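Local structure of hydrogen peroxide-inducible genes activator (Corynebacterium glutamicum, 6G1D) at residues T29-T32 / S37-S40; T20-K25 / V64-A69; V54-R59 / E71-F76. The protein senses hydrogen peroxide and, as a LysR-family transcription factor, probably controls the genes that respond to it. The protein carries 1 engineered substitution. All blocks are in the same frame, centred on the assembly; numbering follows the deposited sequence. Where two conformers were deposited one is given.

Contact 1 of 3, residues T29-T32 / S37-S40; sequences TAAT and SQPS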
ATOM      1  N   THR B  29      38.078  -1.283  13.252  1.00 66.77           N
ATOM      2  CA  THR B  29      37.225  -0.684  12.223  1.00 69.30           C
ATOM      3  C   THR B  29      36.586   0.588  12.779  1.00 66.29           C
ATOM      4  O   THR B  29      36.541   1.613  12.090  1.00 65.20           O
ATOM      5  CB  THR B  29      36.104  -1.668  11.794  1.00 75.92           C
ATOM      6  OG1 THR B  29      36.697  -2.865  11.277  1.00 87.33           O
ATOM      7  CG2 THR B  29      35.181  -1.047  10.737  1.00 81.28           C
ATOM      8  N   ALA B  30      36.128   0.541  14.040  1.00 55.98           N
ATOM      9  CA  ALA B  30      35.460   1.706  14.630  1.00 53.86           C
ATOM     10  C   ALA B  30      36.427   2.874  14.735  1.00 53.67           C
ATOM     11  O   ALA B  30      36.084   4.018  14.415  1.00 53.20           O
ATOM     12  CB  ALA B  30      34.856   1.360  16.006  1.00 51.92           C
ATOM     13  N   ALA B  31      37.647   2.576  15.143  1.00 56.34           N
ATOM     14  CA  ALA B  31      38.676   3.597  15.322  1.00 56.54           C
ATOM     15  C   ALA B  31      39.034   4.242  14.000  1.00 58.13           C
ATOM     16  O   ALA B  31      39.208   5.463  13.925  1.00 57.83           O
ATOM     17  CB  ALA B  31      39.943   2.987  15.979  1.00 57.60           C
ATOM     18  N   THR B  32      39.189   3.436  12.966  1.00 62.52           N
ATOM     19  CA  THR B  32      39.524   3.959  11.614  1.00 64.42           C
ATOM     20  C   THR B  32      38.351   4.796  11.106  1.00 63.58           C
ATOM     21  O   THR B  32      38.563   5.830  10.508  1.00 64.15           O
ATOM     22  CB  THR B  32      39.871   2.841  10.621  1.00 66.91           C
ATOM     23  OG1 THR B  32      38.758   1.953  10.500  1.00 66.61           O
ATOM     24  CG2 THR B  32      41.099   2.051  11.079  1.00 68.17           C
ATOM     25  N   SER B  37      43.107   6.633  17.035  1.00 66.06           N
ATOM     26  CA  SER B  37      43.794   5.396  17.399  1.00 67.32           C
ATOM     27  C   SER B  37      42.889   4.501  18.242  1.00 65.68           C
ATOM     28  O   SER B  37      41.929   4.971  18.845  1.00 63.61           O
ATOM     29  CB  SER B  37      45.050   5.743  18.209  1.00 68.89           C
ATOM     30  OG  SER B  37      44.672   6.263  19.487  1.00 71.39           O
ATOM     31  N   GLN B  38      43.203   3.209  18.277  1.00 66.49           N
ATOM     32  CA  GLN B  38      42.505   2.247  19.113  1.00 65.45           C
ATOM     33  C   GLN B  38      42.603   2.559  20.622  1.00 64.57           C
ATOM     34  O   GLN B  38      41.598   2.432  21.316  1.00 62.80           O
ATOM     35  CB  GLN B  38      42.973   0.823  18.846  1.00 67.41           C
ATOM     36  CG  GLN B  38      42.406   0.184  17.583  1.00 71.93           C
ATOM     37  CD  GLN B  38      42.280  -1.334  17.739  1.00 75.48           C
ATOM     38  OE1 GLN B  38      41.768  -1.822  18.756  1.00 71.26           O
ATOM     39  NE2 GLN B  38      42.693  -2.085  16.712  1.00 80.60           N
ATOM     40  N   PRO B  39      43.791   2.962  21.123  1.00 65.85           N
ATOM     41  CA  PRO B  39      43.828   3.466  22.503  1.00 64.42           C
ATOM     42  C   PRO B  39      42.884   4.657  22.772  1.00 62.19           C
ATOM     43  O   PRO B  39      42.201   4.650  23.802  1.00 60.94           O
ATOM     44  CB  PRO B  39      45.309   3.876  22.703  1.00 66.83           C
ATOM     45  CG  PRO B  39      46.081   3.034  21.732  1.00 69.01           C
ATOM     46  CD  PRO B  39      45.144   2.708  20.589  1.00 67.84           C
ATOM     47  N   SER B  40      42.817   5.635  21.862  1.00 58.98           N
ATOM     48  CA  SER B  40      41.895   6.788  22.022  1.00 57.14           C
ATOM     49  C   SER B  40      40.433   6.372  22.059  1.00 55.14           C
ATOM     50  O   SER B  40      39.640   6.884  22.871  1.00 53.72           O
ATOM     51  CB  SER B  40      42.083   7.823  20.906  1.00 57.57           C
ATOM     52  OG  SER B  40      43.309   8.525  21.097  1.00 59.29           O
TER
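Ala31 meets Ser37 and Gln38 through a single methyl group. Its CB points at the peptide link between those two residues. Ala31 CB lies 4.0 Å from Ser37 O and 4.0 Å from Gln38 N. The backbones are close here, with the CA atoms of Ala31 and Gln38 5.6 Å apart. A small side chain fits this short gap, and Ala31 is buried. On the same helix, Ala30 turns instead to Thr20 and Ile21 of helix 12-24.

The packing thins out at Gln38. Its CG stands beside the backbone N (chi1 -78°), which brings this second methylene of the side chain alongside Ala31, with Gln38 CG 4.1 Å from Ala31 CB. Beyond CG the chain runs on extended, and the residue is exposed.

The contact closes the turn of a helix-turn-helix. Helix 27-33 is the first helix of the motif. Helix 38-52 is the second, which in LysR-family regulators is the DNA recognition helix.

Ser37 is the N-cap of this second helix. Its OG accepts from the backbone of the first turn, with Ser40 N 3.1 Å from Ser37 OG and an N-H...O angle of 159°. On the open side of helix 27-33, Thr32 folds its hydroxyl back onto its own helix. Thr32 OG1 donates to Thr29 O at 2.7 Å, tilted 33° from the carbonyl plane, and is also weakly bonded to Gly28 O.

Contact 2 of 3, residues T20-K25 / V64-A69; sequences TIAECK and VIVTPA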
ATOM      1  N   THR B  20      29.441   4.115  17.094  1.00 45.38           N
ATOM      2  CA  THR B  20      30.324   3.529  16.086  0.72 47.18           C
ATOM      3  C   THR B  20      30.852   2.013  16.318  1.00 47.79           C
ATOM      4  O   THR B  20      30.787   0.986  15.587  1.00 49.47           O
ATOM      5  CB  THR B  20      31.524   4.442  15.885  0.72 47.49           C
ATOM      6  OG1 THR B  20      31.072   5.690  15.379  0.72 47.57           O
ATOM      7  CG2 THR B  20      32.455   3.848  14.903  0.72 50.24           C
ATOM      8  N   ILE B  21      31.186   1.863  17.588  1.00 44.99           N
ATOM      9  CA  ILE B  21      31.568   0.508  18.024  1.00 45.50           C
ATOM     10  C   ILE B  21      30.377  -0.450  17.928  1.00 45.83           C
ATOM     11  O   ILE B  21      30.519  -1.596  17.467  1.00 47.39           O
ATOM     12  CB  ILE B  21      32.165   0.459  19.462  1.00 44.36           C
ATOM     13  CG1 ILE B  21      33.476   1.229  19.553  1.00 44.55           C
ATOM     14  CG2 ILE B  21      32.483  -1.001  19.843  1.00 45.32           C
ATOM     15  CD1 ILE B  21      33.885   1.573  20.962  1.00 43.57           C
ATOM     16  N   ALA B  22      29.215   0.010  18.369  1.00 47.60           N
ATOM     17  CA  ALA B  22      27.976  -0.816  18.334  1.00 48.71           C
ATOM     18  C   ALA B  22      27.620  -1.250  16.915  1.00 52.14           C
ATOM     19  O   ALA B  22      27.191  -2.379  16.711  1.00 55.59           O
ATOM     20  CB  ALA B  22      26.796  -0.080  18.951  1.00 46.50           C
ATOM     21  N   GLU B  23      27.730  -0.308  15.979  1.00 68.16           N
ATOM     22  CA  GLU B  23      27.550  -0.521  14.536  1.00 72.06           C
ATOM     23  C   GLU B  23      28.645  -1.316  13.763  1.00 72.80           C
ATOM     24  O   GLU B  23      28.317  -2.136  12.919  1.00 86.57           O
ATOM     25  CB  GLU B  23      27.181   0.796  13.847  1.00 68.53           C
ATOM     26  CG  GLU B  23      25.803   1.287  14.273  1.00 71.04           C
ATOM     27  CD  GLU B  23      25.497   2.720  13.881  1.00 83.77           C
ATOM     28  OE1 GLU B  23      26.359   3.391  13.278  1.00 88.53           O
ATOM     29  OE2 GLU B  23      24.383   3.183  14.186  1.00 71.28           O
ATOM     30  N   CYS B  24      29.927  -1.066  14.048  1.00 70.57           N
ATOM     31  CA  CYS B  24      31.065  -1.766  13.401  1.00 72.93           C
ATOM     32  C   CYS B  24      31.374  -3.152  13.945  1.00 70.68           C
ATOM     33  O   CYS B  24      31.902  -3.989  13.207  1.00 75.90           O
ATOM     34  CB  CYS B  24      32.348  -0.920  13.489  1.00 65.87           C
ATOM     35  SG  CYS B  24      32.232   0.631  12.598  1.00 82.13           S
ATOM     36  N   LYS B  25      31.100  -3.365  15.234  1.00 65.30           N
ATOM     37  CA  LYS B  25      31.372  -4.637  15.937  1.00 73.02           C
ATOM     38  C   LYS B  25      32.876  -5.045  15.944  1.00 74.73           C
ATOM     39  O   LYS B  25      33.237  -6.215  16.159  1.00 67.37           O
ATOM     40  CB  LYS B  25      30.519  -5.783  15.343  1.00 80.55           C
ATOM     41  CG  LYS B  25      29.021  -5.502  15.268  1.00 78.14           C
ATOM     42  CD  LYS B  25      28.366  -5.518  16.645  1.00 81.71           C
ATOM     43  CE  LYS B  25      27.987  -6.940  17.056  1.00 88.62           C
ATOM     44  NZ  LYS B  25      26.923  -7.559  16.203  1.00 90.49           N
ATOM     45  N   VAL B  64      33.324  -7.651  19.137  1.00 82.15           N
ATOM     46  CA  VAL B  64      32.585  -6.671  19.902  1.00 79.95           C
ATOM     47  C   VAL B  64      31.084  -6.933  19.965  1.00 76.60           C
ATOM     48  O   VAL B  64      30.398  -6.965  18.951  1.00 70.80           O
ATOM     49  CB  VAL B  64      32.826  -5.266  19.343  1.00 78.28           C
ATOM     50  CG1 VAL B  64      31.844  -4.277  19.941  1.00 83.20           C
ATOM     51  CG2 VAL B  64      34.258  -4.844  19.611  1.00 83.96           C
ATOM     52  N   ILE B  65      30.593  -7.123  21.178  1.00 77.30           N
ATOM     53  CA  ILE B  65      29.179  -7.342  21.436  1.00 80.60           C
ATOM     54  C   ILE B  65      28.631  -6.287  22.380  1.00 69.61           C
ATOM     55  O   ILE B  65      29.220  -6.014  23.415  1.00 69.10           O
ATOM     56  CB  ILE B  65      28.927  -8.741  22.025  1.00 90.65           C
ATOM     57  CG1 ILE B  65      28.926  -9.790  20.918  1.00 97.39           C
ATOM     58  CG2 ILE B  65      27.599  -8.787  22.757  1.00 86.16           C
ATOM     59  CD1 ILE B  65      28.993 -11.209  21.429  1.00 96.21           C
ATOM     60  N   VAL B  66      27.502  -5.702  22.018  1.00 52.90           N
ATOM     61  CA  VAL B  66      26.872  -4.681  22.836  1.00 47.37           C
ATOM     62  C   VAL B  66      26.179  -5.407  23.976  1.00 47.49           C
ATOM     63  O   VAL B  66      25.553  -6.462  23.733  1.00 51.30           O
ATOM     64  CB  VAL B  66      25.891  -3.846  21.974  1.00 48.21           C
ATOM     65  CG1 VAL B  66      25.240  -2.723  22.741  1.00 46.70           C
ATOM     66  CG2 VAL B  66      26.603  -3.257  20.748  1.00 51.05           C
ATOM     67  N   THR B  67      26.301  -4.901  25.203  1.00 43.36           N
ATOM     68  CA  THR B  67      25.595  -5.507  26.357  1.00 43.77           C
ATOM     69  C   THR B  67      24.082  -5.199  26.289  1.00 43.11           C
ATOM     70  O   THR B  67      23.655  -4.326  25.517  1.00 42.20           O
ATOM     71  CB  THR B  67      26.098  -4.953  27.712  1.00 43.18           C
ATOM     72  OG1 THR B  67      25.826  -3.549  27.784  1.00 41.37           O
ATOM     73  CG2 THR B  67      27.554  -5.227  27.925  1.00 44.11           C
ATOM     74  N   PRO B  68      23.276  -5.893  27.128  1.00 45.72           N
ATOM     75  CA  PRO B  68      21.857  -5.516  27.203  1.00 44.58           C
ATOM     76  C   PRO B  68      21.634  -4.020  27.450  1.00 43.00           C
ATOM     77  O   PRO B  68      20.850  -3.383  26.746  1.00 42.94           O
ATOM     78  CB  PRO B  68      21.323  -6.383  28.348  1.00 45.92           C
ATOM     79  CG  PRO B  68      22.165  -7.594  28.319  1.00 47.73           C
ATOM     80  CD  PRO B  68      23.532  -7.186  27.794  1.00 47.10           C
ATOM     81  N   ALA B  69      22.367  -3.466  28.409  1.00 45.51           N
ATOM     82  CA  ALA B  69      22.329  -2.030  28.691  1.00 44.21           C
ATOM     83  C   ALA B  69      22.719  -1.172  27.492  1.00 43.49           C
ATOM     84  O   ALA B  69      22.075  -0.154  27.212  1.00 43.05           O
ATOM     85  CB  ALA B  69      23.242  -1.710  29.866  1.00 47.56           C
TER
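Lys25 and Val64 bring the two backbones together, with their CA atoms 4.6 Å apart. Helix 12-24 stops just before Lys25, which has a positive phi of 60°. Its N still bonds back to Ile21 O. Its own carbonyl O accepts from Val64 N in a weak hydrogen bond, 3.3 Å from Val64 N to Lys25 O. From Val64 the second segment runs extended beside the end of the helix and diverges slightly, so that the CA atoms of Ala22 and Val66 are 6.0 Å apart.

Val64 and Val66 both turn their side chains toward the helix. Val64 CG1, anti to its own N (chi1 168°), reaches Ile21 CG2 at 3.3 Å. This is tighter than usual carbon packing, and the two side chains cross at about a right angle. Two residues on from Val64, Val66 CG2 rests on Ala22 CB at 3.7 Å. Ile57 of the neighbouring strand touches Ile21, Val64 and Val66 and joins them in one apolar cluster.

The side chain of Lys25 bends at every torsion beyond CB and curls over the carbonyl of Val64. Its carbons do the covering, with Lys25 CE 3.1 Å from Val64 O. That oxygen is buried by the contact and has no hydrogen-bonding partner in the model. Val66 O faces the second subunit, where it makes a weak bond with Ser291 OG of that chain.

Strand 65-66 pairs with strand 57-58 in a two-stranded hairpin. This is the wing of a winged helix-turn-helix, here packed against the first helix of the DNA-binding fold.

Contact 3 of 3, residues V54-R59 / E71-F76; sequences VQLIER and EKLLPF
Leu56 and Leu73 meet with no flat group between them. The nearby amide and ring are occupied apart from this contact. The amide of Gln55 bonds within its own segment: Gln55 NE2 donates to Ile57 O at 3.2 Å, from 41° above the carbonyl plane. The ring of Phe76 stacks with His90 of the second subunit.

The contact itself is apolar and buried. Leu56 CD2 touches Leu73 CD1 at 3.8 Å, methyl against methyl, and the two side chains cross at about a right angle. With chi1 of Leu56 at -59°, CG lies opposite the carbonyl carbon, and the end of the side chain comes nearer to the helix than its base. Val54 CG1 comes to the same methyl more loosely, 4.5 Å from Leu73 CD1.

This joins the entry to the wing of the winged helix-turn-helix with helix 68-95, the long linker helix by which LysR-family proteins usually dimerise. Glu49 OE1 accepts from both Leu56 N and Ile57 N, which fixes the backbone behind the leucine. On the other segment, Lys72 makes a salt bridge to Glu295 of the second subunit, and Leu73 also packs on Ala94 of that chain.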
ATOM      1  N   VAL B  54      27.879   2.024  33.872  1.00 44.57           N
ATOM      2  CA  VAL B  54      27.209   1.015  33.077  1.00 44.33           C
ATOM      3  C   VAL B  54      28.176   0.515  32.008  1.00 44.23           C
ATOM      4  O   VAL B  54      28.758   1.316  31.258  1.00 43.51           O
ATOM      5  CB  VAL B  54      25.974   1.614  32.349  1.00 45.78           C
ATOM      6  CG1 VAL B  54      25.363   0.602  31.384  1.00 50.91           C
ATOM      7  CG2 VAL B  54      24.929   2.112  33.340  1.00 47.10           C
ATOM      8  N   GLN B  55      28.341  -0.803  31.935  1.00 46.82           N
ATOM      9  CA  GLN B  55      29.106  -1.450  30.875  1.00 47.16           C
ATOM     10  C   GLN B  55      28.228  -1.531  29.596  1.00 46.27           C
ATOM     11  O   GLN B  55      27.151  -2.131  29.603  1.00 46.44           O
ATOM     12  CB  GLN B  55      29.551  -2.847  31.330  1.00 49.16           C
ATOM     13  CG  GLN B  55      30.686  -3.428  30.500  1.00 57.41           C
ATOM     14  CD  GLN B  55      30.873  -4.924  30.699  1.00 65.75           C
ATOM     15  OE1 GLN B  55      30.292  -5.547  31.591  1.00 78.29           O
ATOM     16  NE2 GLN B  55      31.673  -5.512  29.824  1.00 69.66           N
ATOM     17  N   LEU B  56      28.701  -0.908  28.517  1.00 43.85           N
ATOM     18  CA  LEU B  56      27.996  -0.821  27.236  1.00 43.43           C
ATOM     19  C   LEU B  56      28.458  -1.839  26.200  1.00 44.57           C
ATOM     20  O   LEU B  56      27.680  -2.186  25.301  1.00 44.78           O
ATOM     21  CB  LEU B  56      28.162   0.573  26.666  1.00 42.69           C
ATOM     22  CG  LEU B  56      27.655   1.731  27.539  1.00 41.84           C
ATOM     23  CD1 LEU B  56      28.056   3.056  26.930  1.00 41.74           C
ATOM     24  CD2 LEU B  56      26.144   1.678  27.758  1.00 41.50           C
ATOM     25  N   ILE B  57      29.688  -2.317  26.306  1.00 47.53           N
ATOM     26  CA  ILE B  57      30.279  -3.248  25.328  1.00 50.07           C
ATOM     27  C   ILE B  57      31.064  -4.321  26.083  1.00 50.63           C
ATOM     28  O   ILE B  57      31.839  -3.988  26.969  1.00 52.01           O
ATOM     29  CB  ILE B  57      31.303  -2.496  24.424  1.00 49.11           C
ATOM     30  CG1 ILE B  57      30.650  -1.326  23.673  1.00 49.05           C
ATOM     31  CG2 ILE B  57      31.998  -3.436  23.467  1.00 51.98           C
ATOM     32  CD1 ILE B  57      29.668  -1.692  22.587  1.00 52.08           C
ATOM     33  N   GLU B  58      30.892  -5.564  25.671  1.00 62.00           N
ATOM     34  CA  GLU B  58      31.610  -6.671  26.248  1.00 72.08           C
ATOM     35  C   GLU B  58      32.775  -6.955  25.316  1.00 79.01           C
ATOM     36  O   GLU B  58      32.587  -7.470  24.220  1.00 80.76           O
ATOM     37  CB  GLU B  58      30.705  -7.888  26.348  1.00 85.71           C
ATOM     38  CG  GLU B  58      31.255  -8.991  27.227  1.00 89.72           C
ATOM     39  CD  GLU B  58      30.164  -9.711  27.979  1.00 92.34           C
ATOM     40  OE1 GLU B  58      30.371 -10.014  29.169  1.00104.03           O
ATOM     41  OE2 GLU B  58      29.097  -9.960  27.385  1.00 90.36           O
ATOM     42  N   ARG B  59      33.977  -6.589  25.743  1.00 97.51           N
ATOM     43  CA  ARG B  59      35.173  -6.796  24.936  1.00 99.08           C
ATOM     44  C   ARG B  59      35.358  -8.260  24.558  1.00101.68           C
ATOM     45  O   ARG B  59      36.138  -8.975  25.179  1.00103.62           O
ATOM     46  CB  ARG B  59      36.401  -6.273  25.668  1.00 99.55           C
ATOM     47  N   GLU B  71      22.499  -2.011  24.300  1.00 45.53           N
ATOM     48  CA  GLU B  71      21.441  -2.127  23.304  1.00 44.69           C
ATOM     49  C   GLU B  71      20.241  -1.225  23.632  1.00 44.33           C
ATOM     50  O   GLU B  71      19.656  -0.604  22.741  1.00 44.82           O
ATOM     51  CB  GLU B  71      21.018  -3.586  23.160  1.00 46.01           C
ATOM     52  CG  GLU B  71      19.993  -3.842  22.051  1.00 50.87           C
ATOM     53  CD  GLU B  71      19.787  -5.319  21.744  1.00 53.81           C
ATOM     54  OE1 GLU B  71      20.842  -6.033  21.678  1.00 54.44           O
ATOM     55  OE2 GLU B  71      18.591  -5.727  21.557  1.00 58.79           O
ATOM     56  N   LYS B  72      19.889  -1.143  24.919  1.00 42.00           N
ATOM     57  CA  LYS B  72      18.809  -0.259  25.341  1.00 41.89           C
ATOM     58  C   LYS B  72      19.161   1.217  25.228  1.00 41.23           C
ATOM     59  O   LYS B  72      18.303   2.026  24.912  1.00 41.57           O
ATOM     60  CB  LYS B  72      18.357  -0.576  26.775  1.00 41.84           C
ATOM     61  CG  LYS B  72      17.600  -1.870  26.902  1.00 43.00           C
ATOM     62  CD  LYS B  72      17.115  -2.102  28.328  1.00 43.39           C
ATOM     63  CE  LYS B  72      18.038  -3.040  29.078  1.00 43.62           C
ATOM     64  NZ  LYS B  72      17.407  -3.332  30.406  1.00 46.81           N
ATOM     65  N   LEU B  73      20.411   1.584  25.475  1.00 36.97           N
ATOM     66  CA  LEU B  73      20.804   2.996  25.386  1.00 36.56           C
ATOM     67  C   LEU B  73      21.149   3.472  23.965  1.00 37.08           C
ATOM     68  O   LEU B  73      21.111   4.680  23.699  1.00 36.83           O
ATOM     69  CB  LEU B  73      21.967   3.283  26.337  1.00 35.74           C
ATOM     70  CG  LEU B  73      21.550   3.203  27.837  1.00 35.49           C
ATOM     71  CD1 LEU B  73      22.800   3.136  28.720  1.00 35.06           C
ATOM     72  CD2 LEU B  73      20.682   4.395  28.181  1.00 35.66           C
ATOM     73  N   LEU B  74      21.395   2.521  23.089  1.00 37.79           N
ATOM     74  CA  LEU B  74      21.871   2.885  21.703  0.89 38.29           C
ATOM     75  C   LEU B  74      20.873   3.899  20.876  1.00 38.67           C
ATOM     76  O   LEU B  74      21.170   4.979  20.280  1.00 38.45           O
ATOM     77  CB  LEU B  74      22.108   1.608  20.871  0.89 39.22           C
ATOM     78  CG  LEU B  74      22.650   1.741  19.455  0.89 40.04           C
ATOM     79  CD1 LEU B  74      23.984   2.450  19.474  0.89 39.55           C
ATOM     80  CD2 LEU B  74      22.797   0.350  18.830  0.89 41.23           C
ATOM     81  N   PRO B  75      19.593   3.598  21.020  1.00 42.13           N
ATOM     82  CA  PRO B  75      18.681   4.569  20.369  1.00 42.35           C
ATOM     83  C   PRO B  75      18.694   5.976  20.952  1.00 41.38           C
ATOM     84  O   PRO B  75      18.510   6.957  20.239  1.00 41.39           O
ATOM     85  CB  PRO B  75      17.292   3.948  20.494  1.00 43.22           C
ATOM     86  CG  PRO B  75      17.455   2.672  21.267  1.00 43.22           C
ATOM     87  CD  PRO B  75      18.904   2.327  21.338  1.00 42.67           C
ATOM     88  N   PHE B  76      18.937   6.090  22.241  1.00 42.95           N
ATOM     89  CA  PHE B  76      19.003   7.419  22.879  1.00 42.24           C
ATOM     90  C   PHE B  76      20.293   8.132  22.488  1.00 41.61           C
ATOM     91  O   PHE B  76      20.293   9.349  22.276  1.00 41.36           O
ATOM     92  CB  PHE B  76      18.806   7.302  24.392  1.00 41.99           C
ATOM     93  CG  PHE B  76      17.444   6.749  24.767  1.00 42.78           C
ATOM     94  CD1 PHE B  76      16.303   7.566  24.747  1.00 43.41           C
ATOM     95  CD2 PHE B  76      17.292   5.395  25.083  1.00 43.08           C
ATOM     96  CE1 PHE B  76      15.057   7.045  25.051  1.00 44.65           C
ATOM     97  CE2 PHE B  76      16.038   4.885  25.399  1.00 44.19           C
ATOM     98  CZ  PHE B  76      14.917   5.698  25.383  1.00 44.66           C
TER

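Overall arrangement
From the N terminus, helix 12-24 supplies the first half of contact 2. Helix 27-33 follows, and contact 1 closes the short turn to helix 38-52. Contact 1 lies wholly within the larger loop of contact 2, which closes when the chain returns at 64-69. Contact 3 opens at 54-59, before that closure, and ends at 71-76, so contacts 2 and 3 cross. Each uses one strand of the hairpin 57-58/65-66, both use helix 68-95, and their centres are about 7 Å apart. Contacts 1 and 2 touch between helices 12-24 and 27-33. Contacts 1 and 3 do not touch. Together the three tie the helix-turn-helix, the wing and the linker helix.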